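Side-chain contacts in Rho-class glutathione S-transferase (Laternula elliptica, PDB 3QAV), which binds glutathione and probably catalyses its transfer to electrophilic substrates, as other members of the glutathione S-transferase superfamily do: residues K40-L45 and I50-K55; I94-E99 and K117-M122; T130-F135 and A193-Q198. One frame throughout, in Å; residues are numbered along the deposited sequence.

In the fold
Interactions 1 and 2 adjoin: their centres are 15 Å apart, and Val-44 and Leu-45 of helix 36-47 pack on Cys-95 and Leu-98 of helix 91-101. Interaction 3 stands apart, on the opposite side of the chain's centre from both. Interaction 2 is buried, with the second subunit packing against it; interactions 1 and 3 are partly buried, and none is a surface patch. Helix 183-197 supplies a segment of interaction 3 and also touches segments of the other two. The chemistry follows place: a backbone hydrogen bond and a CH-pi contact within the beta-alpha-beta unit, methionine against a tyrosine edge between helices, and wholly apolar contact, methionine and branched aliphatic side chains, in the helical domain.

Interaction 1 of 3, residues K40-L45 and I50-K55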
loop_
_atom_site.group_PDB
_atom_site.type_symbol
_atom_site.label_atom_id
_atom_site.label_comp_id
_atom_site.label_asym_id
_atom_site.label_seq_id
_atom_site.Cartn_x
_atom_site.Cartn_y
_atom_site.Cartn_z
ATOM N N LYS A 40 -11.402 -6.939 3.774
ATOM C CA LYS A 40 -10.922 -5.997 4.782
ATOM C C LYS A 40 -12.064 -5.102 5.246
ATOM O O LYS A 40 -12.298 -4.927 6.449
ATOM C CB LYS A 40 -9.811 -5.119 4.201
ATOM C CG LYS A 40 -8.449 -5.785 4.064
ATOM C CD LYS A 40 -7.524 -4.968 3.153
ATOM C CE LYS A 40 -7.261 -3.563 3.690
ATOM N NZ LYS A 40 -6.400 -2.731 2.774
ATOM N N VAL A 41 -12.773 -4.533 4.277
ATOM C CA VAL A 41 -13.888 -3.645 4.565
ATOM C C VAL A 41 -15.027 -4.329 5.332
ATOM O O VAL A 41 -15.545 -3.772 6.299
ATOM C CB VAL A 41 -14.442 -3.018 3.257
ATOM C CG1 VAL A 41 -15.658 -2.153 3.565
ATOM C CG2 VAL A 41 -13.353 -2.138 2.615
ATOM N N LEU A 42 -15.407 -5.534 4.912
ATOM C CA LEU A 42 -16.491 -6.249 5.581
ATOM C C LEU A 42 -16.122 -6.583 7.023
ATOM O O LEU A 42 -16.972 -6.526 7.918
ATOM C CB LEU A 42 -16.831 -7.532 4.822
ATOM C CG LEU A 42 -17.296 -7.365 3.362
ATOM C CD1 LEU A 42 -17.594 -8.738 2.762
ATOM C CD2 LEU A 42 -18.535 -6.474 3.310
ATOM N N LEU A 43 -14.857 -6.935 7.245
ATOM C CA LEU A 43 -14.387 -7.280 8.580
ATOM C C LEU A 43 -14.449 -6.083 9.514
ATOM O O LEU A 43 -14.864 -6.209 10.660
ATOM C CB LEU A 43 -12.953 -7.821 8.523
ATOM C CG LEU A 43 -12.803 -9.281 8.092
ATOM C CD1 LEU A 43 -11.342 -9.684 8.166
ATOM C CD2 LEU A 43 -13.632 -10.169 9.014
ATOM N N VAL A 44 -14.019 -4.924 9.035
ATOM C CA VAL A 44 -14.065 -3.719 9.860
ATOM C C VAL A 44 -15.512 -3.403 10.243
ATOM O O VAL A 44 -15.803 -3.120 11.398
ATOM C CB VAL A 44 -13.481 -2.499 9.117
ATOM C CG1 VAL A 44 -13.746 -1.222 9.916
ATOM C CG2 VAL A 44 -11.999 -2.685 8.909
ATOM N N LEU A 45 -16.413 -3.449 9.265
ATOM C CA LEU A 45 -17.823 -3.172 9.517
ATOM C C LEU A 45 -18.421 -4.152 10.531
ATOM O O LEU A 45 -19.108 -3.744 11.463
ATOM C CB LEU A 45 -18.623 -3.243 8.209
ATOM C CG LEU A 45 -18.421 -2.118 7.187
ATOM C CD1 LEU A 45 -19.014 -2.547 5.839
ATOM C CD2 LEU A 45 -19.071 -0.831 7.692
ATOM N N ILE A 50 -21.131 -2.142 12.759
ATOM C CA ILE A 50 -21.848 -1.114 12.003
ATOM C C ILE A 50 -22.842 -1.735 11.025
ATOM O O ILE A 50 -22.490 -2.626 10.251
ATOM C CB ILE A 50 -20.863 -0.216 11.213
ATOM C CG1 ILE A 50 -19.929 0.505 12.187
ATOM C CG2 ILE A 50 -21.629 0.781 10.359
ATOM C CD1 ILE A 50 -18.773 1.207 11.520
ATOM N N ASP A 51 -24.084 -1.267 11.061
ATOM C CA ASP A 51 -25.105 -1.784 10.160
ATOM C C ASP A 51 -24.863 -1.162 8.786
ATOM O O ASP A 51 -24.673 0.052 8.680
ATOM C CB ASP A 51 -26.503 -1.402 10.659
ATOM C CG ASP A 51 -27.603 -2.241 10.021
ATOM O OD1 ASP A 51 -28.758 -1.764 9.966
ATOM O OD2 ASP A 51 -27.318 -3.380 9.586
ATOM N N TYR A 52 -24.874 -1.983 7.739
ATOM C CA TYR A 52 -24.636 -1.481 6.387
ATOM C C TYR A 52 -25.416 -2.224 5.311
ATOM O O TYR A 52 -25.819 -3.370 5.505
ATOM C CB TYR A 52 -23.145 -1.570 6.039
ATOM C CG TYR A 52 -22.607 -2.989 6.006
ATOM C CD1 TYR A 52 -22.120 -3.598 7.158
ATOM C CD2 TYR A 52 -22.612 -3.729 4.825
ATOM C CE1 TYR A 52 -21.649 -4.902 7.136
ATOM C CE2 TYR A 52 -22.147 -5.039 4.794
ATOM C CZ TYR A 52 -21.666 -5.619 5.952
ATOM O OH TYR A 52 -21.190 -6.914 5.926
ATOM N N ASP A 53 -25.625 -1.552 4.181
ATOM C CA ASP A 53 -26.301 -2.140 3.034
ATOM C C ASP A 53 -25.169 -2.626 2.144
ATOM O O ASP A 53 -24.027 -2.188 2.297
ATOM C CB ASP A 53 -27.120 -1.096 2.273
ATOM C CG ASP A 53 -28.284 -0.565 3.079
ATOM O OD1 ASP A 53 -29.008 -1.381 3.691
ATOM O OD2 ASP A 53 -28.484 0.668 3.092
ATOM N N GLU A 54 -25.478 -3.504 1.200
ATOM C CA GLU A 54 -24.440 -4.035 0.331
ATOM C C GLU A 54 -24.971 -4.527 -1.004
ATOM O O GLU A 54 -26.140 -4.883 -1.130
ATOM C CB GLU A 54 -23.751 -5.210 1.017
ATOM C CG GLU A 54 -24.530 -6.508 0.858
ATOM C CD GLU A 54 -23.958 -7.647 1.674
ATOM O OE1 GLU A 54 -22.737 -7.649 1.926
ATOM O OE2 GLU A 54 -24.733 -8.550 2.054
ATOM N N LYS A 55 -24.085 -4.556 -1.991
ATOM C CA LYS A 55 -24.403 -5.054 -3.318
ATOM C C LYS A 55 -23.266 -5.991 -3.699
ATOM O O LYS A 55 -22.149 -5.545 -3.966
ATOM C CB LYS A 55 -24.504 -3.911 -4.328
ATOM C CG LYS A 55 -24.828 -4.357 -5.750
ATOM C CD LYS A 55 -26.103 -5.176 -5.798
ATOM C CE LYS A 55 -26.486 -5.548 -7.227
ATOM N NZ LYS A 55 -26.918 -4.368 -8.033
#
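Within the beta-alpha-beta unit of the thioredoxin-like N-terminal domain, Leu-45 and Leu-42 of helix 36-47 meet Tyr-52 and Ile-50, on the connection into strand 53-56. Leu-45 has the greatest share of the 280 Å² buried. Its CD1 stands over the centre of one face of the Tyr-52 ring, 3.6 Å from the centroid and 14° off the normal, a CH-pi contact, while its CB lies 3.6 Å from Tyr-52 CE1. Tyr-52 CG sits between the backbone N and the carbonyl carbon (chi1 63°), which turns the ring back against the helix. Leu-42 CD2 reaches the phenol end obliquely, 3.8 Å from Tyr-52 OH, the hydroxyl that hydrogen-bonds with Gln-46 NE2. The other Leu-45 methyl, CD2, meets Ile-50 CB at 4.0 Å. The backbone closes the turn as well, Ile-50 N donating to Leu-45 O (2.9 Å, N-H...O 140°). With an alanine in place of this tyrosine, Leu-45 CD1 would probably lose the ring face it rests on and Gln-46 NE2 its hydroxyl partner. Tyr-52 also packs on Val-29 of the parallel strand 28-31, and Val-41 and Val-44 direct another side of helix 36-47 against helix 91-101.

Interaction 2 of 3, residues I94-E99 and K117-M122; sequences ICMYLE and KVYQRM
The Tyr-119 ring receives Met-96 at its edge: the methyl CE lies in the ring plane, 3.6 Å from Tyr-119 OH and 3.8 Å from Tyr-119 CE2, so across this contact the methionine does not stack over a face. Beyond the two segments, Phe-108 also meets this ring, the planes inclined at about 50°. The arrangement belongs to the glutathione S-transferase fold, joining helix 91-101 of the thioredoxin-like domain to helix 112-124 of the helical bundle; these two helices characteristically contribute to the family's dimer interface.

The geometry shows how lightly they meet here. CA of Met-96 and CA of Tyr-119 are 10.9 Å apart, the nearest such pair, and only 100 Å² is buried, so long side chains must bridge the gap. Met-96 does so with a chain bent at both later torsions (chi2 -49°, chi3 -75°), which brings CE rather than the sulfur to the tyrosine; its SD stays 4.3 Å from Tyr-119 CE2. The phenol's polar need is met across the dimer, where Tyr-119 OH hydrogen-bonds with Glu-100 OE2 of the second subunit, while Met-96 packs on Tyr-119 of that subunit and Tyr-119 on its Met-96, so the pair takes part in both the interdomain and the intersubunit seam. Helix 183-197 touches both helices, its Met-183 meeting Cys-95 and Met-122. The second point of contact joins two thioethers, with the Met-122 methyl CE 4.5 Å from Met-96 SD.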
loop_
_atom_site.group_PDB
_atom_site.type_symbol
_atom_site.label_atom_id
_atom_site.label_comp_id
_atom_site.label_asym_id
_atom_site.label_seq_id
_atom_site.Cartn_x
_atom_site.Cartn_y
_atom_site.Cartn_z
ATOM N N ILE A 94 -11.025 3.302 3.185
ATOM C CA ILE A 94 -12.339 2.989 3.718
ATOM C C ILE A 94 -12.203 2.565 5.187
ATOM O O ILE A 94 -12.941 3.036 6.058
ATOM C CB ILE A 94 -13.005 1.852 2.911
ATOM C CG1 ILE A 94 -13.384 2.353 1.507
ATOM C CG2 ILE A 94 -14.226 1.342 3.647
ATOM C CD1 ILE A 94 -13.809 1.255 0.565
ATOM N N CYS A 95 -11.258 1.668 5.446
ATOM C CA CYS A 95 -11.009 1.179 6.801
ATOM C C CYS A 95 -10.640 2.313 7.743
ATOM O O CYS A 95 -11.150 2.378 8.852
ATOM C CB CYS A 95 -9.900 0.124 6.794
ATOM S SG CYS A 95 -10.435 -1.431 6.023
ATOM N N MET A 96 -9.769 3.211 7.294
ATOM C CA MET A 96 -9.360 4.337 8.121
ATOM C C MET A 96 -10.539 5.262 8.403
ATOM O O MET A 96 -10.696 5.749 9.521
ATOM C CB MET A 96 -8.224 5.113 7.451
ATOM C CG MET A 96 -6.875 4.389 7.499
ATOM S SD MET A 96 -6.471 3.790 9.174
ATOM C CE MET A 96 -6.015 5.318 9.974
ATOM N N TYR A 97 -11.370 5.497 7.391
ATOM C CA TYR A 97 -12.547 6.351 7.558
ATOM C C TYR A 97 -13.522 5.768 8.575
ATOM O O TYR A 97 -14.076 6.495 9.402
ATOM C CB TYR A 97 -13.281 6.519 6.229
ATOM C CG TYR A 97 -14.702 7.002 6.382
ATOM C CD1 TYR A 97 -14.985 8.336 6.686
ATOM C CD2 TYR A 97 -15.771 6.112 6.257
ATOM C CE1 TYR A 97 -16.299 8.769 6.864
ATOM C CE2 TYR A 97 -17.086 6.531 6.433
ATOM C CZ TYR A 97 -17.344 7.857 6.736
ATOM O OH TYR A 97 -18.650 8.259 6.899
ATOM N N LEU A 98 -13.739 4.457 8.496
ATOM C CA LEU A 98 -14.658 3.775 9.403
ATOM C C LEU A 98 -14.167 3.824 10.849
ATOM O O LEU A 98 -14.965 3.987 11.779
ATOM C CB LEU A 98 -14.843 2.313 8.979
ATOM C CG LEU A 98 -15.540 2.042 7.642
ATOM C CD1 LEU A 98 -15.578 0.540 7.416
ATOM C CD2 LEU A 98 -16.964 2.626 7.633
ATOM N N GLU A 99 -12.858 3.672 11.037
ATOM C CA GLU A 99 -12.268 3.707 12.376
ATOM C C GLU A 99 -12.415 5.108 12.969
ATOM O O GLU A 99 -12.634 5.266 14.168
ATOM C CB GLU A 99 -10.786 3.327 12.311
ATOM C CG GLU A 99 -10.022 3.463 13.632
ATOM C CD GLU A 99 -10.511 2.508 14.710
ATOM O OE1 GLU A 99 -11.391 1.675 14.424
ATOM O OE2 GLU A 99 -10.004 2.591 15.848
ATOM N N LYS A 117 2.944 0.129 16.091
ATOM C CA LYS A 117 3.204 -1.253 15.705
ATOM C C LYS A 117 2.034 -1.834 14.904
ATOM O O LYS A 117 2.248 -2.652 14.009
ATOM C CB LYS A 117 3.489 -2.117 16.937
ATOM C CG LYS A 117 3.529 -3.613 16.648
ATOM C CD LYS A 117 4.566 -3.964 15.594
ATOM C CE LYS A 117 5.972 -3.686 16.102
ATOM N NZ LYS A 117 6.227 -4.430 17.368
ATOM N N VAL A 118 0.805 -1.418 15.219
ATOM C CA VAL A 118 -0.365 -1.895 14.479
ATOM C C VAL A 118 -0.252 -1.386 13.035
ATOM O O VAL A 118 -0.405 -2.153 12.087
ATOM C CB VAL A 118 -1.696 -1.402 15.120
ATOM C CG1 VAL A 118 -2.877 -1.757 14.226
ATOM C CG2 VAL A 118 -1.885 -2.055 16.504
ATOM N N TYR A 119 0.030 -0.092 12.878
ATOM C CA TYR A 119 0.213 0.509 11.556
ATOM C C TYR A 119 1.350 -0.231 10.836
ATOM O O TYR A 119 1.236 -0.567 9.664
ATOM C CB TYR A 119 0.580 1.995 11.684
ATOM C CG TYR A 119 -0.578 2.939 11.993
ATOM C CD1 TYR A 119 -0.475 3.885 13.016
ATOM C CD2 TYR A 119 -1.745 2.930 11.222
ATOM C CE1 TYR A 119 -1.502 4.804 13.265
ATOM C CE2 TYR A 119 -2.783 3.852 11.457
ATOM C CZ TYR A 119 -2.652 4.782 12.478
ATOM O OH TYR A 119 -3.661 5.692 12.709
ATOM N N GLN A 120 2.448 -0.491 11.537
ATOM C CA GLN A 120 3.563 -1.205 10.914
ATOM C C GLN A 120 3.098 -2.534 10.308
ATOM O O GLN A 120 3.343 -2.805 9.127
ATOM C CB GLN A 120 4.682 -1.470 11.934
ATOM C CG GLN A 120 5.721 -2.504 11.477
ATOM C CD GLN A 120 6.606 -2.030 10.322
ATOM O OE1 GLN A 120 7.178 -2.845 9.583
ATOM N NE2 GLN A 120 6.740 -0.718 10.176
ATOM N N ARG A 121 2.425 -3.356 11.106
ATOM C CA ARG A 121 1.950 -4.653 10.617
ATOM C C ARG A 121 0.956 -4.512 9.454
ATOM O O ARG A 121 1.063 -5.224 8.463
ATOM C CB ARG A 121 1.327 -5.449 11.766
ATOM C CG ARG A 121 2.329 -5.840 12.864
ATOM C CD ARG A 121 3.251 -6.982 12.426
ATOM N NE ARG A 121 4.502 -6.543 11.815
ATOM C CZ ARG A 121 5.654 -6.386 12.466
ATOM N NH1 ARG A 121 6.739 -5.982 11.807
ATOM N NH2 ARG A 121 5.729 -6.634 13.769
ATOM N N MET A 122 0.004 -3.589 9.575
ATOM C CA MET A 122 -0.983 -3.353 8.521
ATOM C C MET A 122 -0.355 -3.183 7.135
ATOM O O MET A 122 -0.625 -3.953 6.211
ATOM C CB MET A 122 -1.788 -2.081 8.813
ATOM C CG MET A 122 -2.829 -2.193 9.892
ATOM S SD MET A 122 -3.384 -0.543 10.379
ATOM C CE MET A 122 -3.991 0.095 8.821
#

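Interaction 3 of 3, residues T130-F135 and A193-Q198; sequences TNVMEF and ALIVRQ
Met-133, Ile-195 and Leu-194 account for most of the 178 Å² buried where the junction of helices 126-131 and 133-141 faces the C-terminal end of helix 183-197, all within the helical domain. Met-133 buries the most. Its chain folds at chi2 (-40°) and again at chi3 (-74°), carrying the methyl to Leu-194, where Met-133 CE lies 3.4 Å from Leu-194 CD2, closer than usual carbon-carbon contact, and 3.9 Å from Leu-194 CG. Met-133 SD is further back, 4.1 Å from that same CD2. Leu-194 CG is anti to the backbone N (chi1 -174°), and the CD2 branch is the one that meets the methionine, the two side chains crossing at a slant. Ile-195 makes the second contact more loosely: its terminal CD1 is 4.2 Å from Val-132 CG1, the side chains crossing at about a right angle. Val-132 also packs against Glu-161 and Leu-162 of helix 148-172. The Leu-194 side chain is about 8 Å from that of Ser-35, a glutathione-binding residue. Only alkyl and thioether groups meet, without a hydrogen bond or ion pair between the segments, so the contact rests on shape and burial of apolar surface rather than on directed polar bonds.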
loop_
_atom_site.group_PDB
_atom_site.type_symbol
_atom_site.label_atom_id
_atom_site.label_comp_id
_atom_site.label_asym_id
_atom_site.label_seq_id
_atom_site.Cartn_x
_atom_site.Cartn_y
_atom_site.Cartn_z
ATOM N N THR A 130 3.167 -9.354 -2.889
ATOM C CA THR A 130 4.313 -9.378 -3.779
ATOM C C THR A 130 5.203 -10.612 -3.676
ATOM O O THR A 130 5.517 -11.237 -4.687
ATOM C CB THR A 130 5.184 -8.134 -3.568
ATOM O OG1 THR A 130 5.684 -8.128 -2.227
ATOM C CG2 THR A 130 4.366 -6.875 -3.802
ATOM N N ASN A 131 5.607 -10.975 -2.463
ATOM C CA ASN A 131 6.497 -12.117 -2.295
ATOM C C ASN A 131 5.838 -13.491 -2.295
ATOM O O ASN A 131 6.466 -14.475 -2.675
ATOM C CB ASN A 131 7.336 -11.944 -1.027
ATOM C CG ASN A 131 8.112 -10.642 -1.023
ATOM O OD1 ASN A 131 8.593 -10.195 -2.065
ATOM N ND2 ASN A 131 8.246 -10.029 0.151
ATOM N N VAL A 132 4.580 -13.573 -1.876
ATOM C CA VAL A 132 3.912 -14.866 -1.856
ATOM C C VAL A 132 2.996 -15.109 -3.049
ATOM O O VAL A 132 3.105 -16.137 -3.712
ATOM C CB VAL A 132 3.087 -15.065 -0.573
ATOM C CG1 VAL A 132 2.453 -16.437 -0.580
ATOM C CG2 VAL A 132 3.970 -14.913 0.643
ATOM N N MET A 133 2.098 -14.171 -3.332
ATOM C CA MET A 133 1.171 -14.355 -4.444
ATOM C C MET A 133 1.842 -14.401 -5.813
ATOM O O MET A 133 1.238 -14.852 -6.786
ATOM C CB MET A 133 0.089 -13.272 -4.427
ATOM C CG MET A 133 -0.734 -13.240 -3.142
ATOM S SD MET A 133 -1.151 -14.879 -2.487
ATOM C CE MET A 133 -2.444 -15.410 -3.646
ATOM N N GLU A 134 3.089 -13.945 -5.892
ATOM C CA GLU A 134 3.824 -13.964 -7.153
ATOM C C GLU A 134 4.128 -15.404 -7.558
ATOM O O GLU A 134 4.303 -15.707 -8.738
ATOM C CB GLU A 134 5.131 -13.175 -7.025
ATOM C CG GLU A 134 5.120 -11.822 -7.732
ATOM C CD GLU A 134 5.185 -11.949 -9.247
ATOM O OE1 GLU A 134 6.224 -12.419 -9.763
ATOM O OE2 GLU A 134 4.198 -11.579 -9.924
ATOM N N PHE A 135 4.192 -16.288 -6.567
ATOM C CA PHE A 135 4.459 -17.703 -6.811
ATOM C C PHE A 135 3.219 -18.295 -7.470
ATOM O O PHE A 135 3.305 -19.232 -8.264
ATOM C CB PHE A 135 4.760 -18.407 -5.481
ATOM C CG PHE A 135 5.094 -19.872 -5.616
ATOM C CD1 PHE A 135 4.187 -20.845 -5.207
ATOM C CD2 PHE A 135 6.326 -20.277 -6.119
ATOM C CE1 PHE A 135 4.502 -22.199 -5.290
ATOM C CE2 PHE A 135 6.651 -21.629 -6.209
ATOM C CZ PHE A 135 5.738 -22.591 -5.792
ATOM N N ALA A 193 -5.919 -16.482 4.664
ATOM C CA ALA A 193 -7.055 -17.313 4.242
ATOM C C ALA A 193 -6.931 -17.646 2.755
ATOM O O ALA A 193 -7.238 -18.764 2.318
ATOM C CB ALA A 193 -8.366 -16.582 4.503
ATOM N N LEU A 194 -6.480 -16.665 1.982
ATOM C CA LEU A 194 -6.291 -16.831 0.544
ATOM C C LEU A 194 -5.196 -17.873 0.313
ATOM O O LEU A 194 -5.319 -18.736 -0.549
ATOM C CB LEU A 194 -5.879 -15.495 -0.081
ATOM C CG LEU A 194 -5.754 -15.407 -1.604
ATOM C CD1 LEU A 194 -7.126 -15.518 -2.246
ATOM C CD2 LEU A 194 -5.116 -14.082 -1.982
ATOM N N ILE A 195 -4.124 -17.779 1.095
ATOM C CA ILE A 195 -3.007 -18.715 0.988
ATOM C C ILE A 195 -3.506 -20.137 1.234
ATOM O O ILE A 195 -3.230 -21.042 0.448
ATOM C CB ILE A 195 -1.891 -18.364 2.015
ATOM C CG1 ILE A 195 -1.197 -17.064 1.596
ATOM C CG2 ILE A 195 -0.874 -19.498 2.115
ATOM C CD1 ILE A 195 -0.218 -16.520 2.625
ATOM N N VAL A 196 -4.239 -20.328 2.325
ATOM C CA VAL A 196 -4.786 -21.640 2.650
ATOM C C VAL A 196 -5.736 -22.078 1.537
ATOM O O VAL A 196 -5.746 -23.244 1.146
ATOM C CB VAL A 196 -5.561 -21.609 3.988
ATOM C CG1 VAL A 196 -6.268 -22.940 4.215
ATOM C CG2 VAL A 196 -4.607 -21.318 5.138
ATOM N N ARG A 197 -6.531 -21.142 1.028
ATOM C CA ARG A 197 -7.472 -21.447 -0.045
ATOM C C ARG A 197 -6.739 -22.078 -1.224
ATOM O O ARG A 197 -7.231 -23.019 -1.834
ATOM C CB ARG A 197 -8.191 -20.171 -0.501
ATOM C CG ARG A 197 -8.875 -20.254 -1.865
ATOM C CD ARG A 197 -10.149 -21.099 -1.856
ATOM N NE ARG A 197 -10.840 -21.030 -3.148
ATOM C CZ ARG A 197 -11.937 -21.717 -3.466
ATOM N NH1 ARG A 197 -12.478 -21.578 -4.668
ATOM N NH2 ARG A 197 -12.501 -22.540 -2.591
ATOM N N GLN A 198 -5.559 -21.561 -1.535
ATOM C CA GLN A 198 -4.772 -22.078 -2.646
ATOM C C GLN A 198 -4.148 -23.425 -2.307
ATOM O O GLN A 198 -3.359 -23.963 -3.080
ATOM C CB GLN A 198 -3.685 -21.079 -3.029
ATOM C CG GLN A 198 -4.215 -19.786 -3.632
ATOM C CD GLN A 198 -4.744 -19.966 -5.044
ATOM O OE1 GLN A 198 -4.511 -20.996 -5.686
ATOM N NE2 GLN A 198 -5.448 -18.953 -5.544
#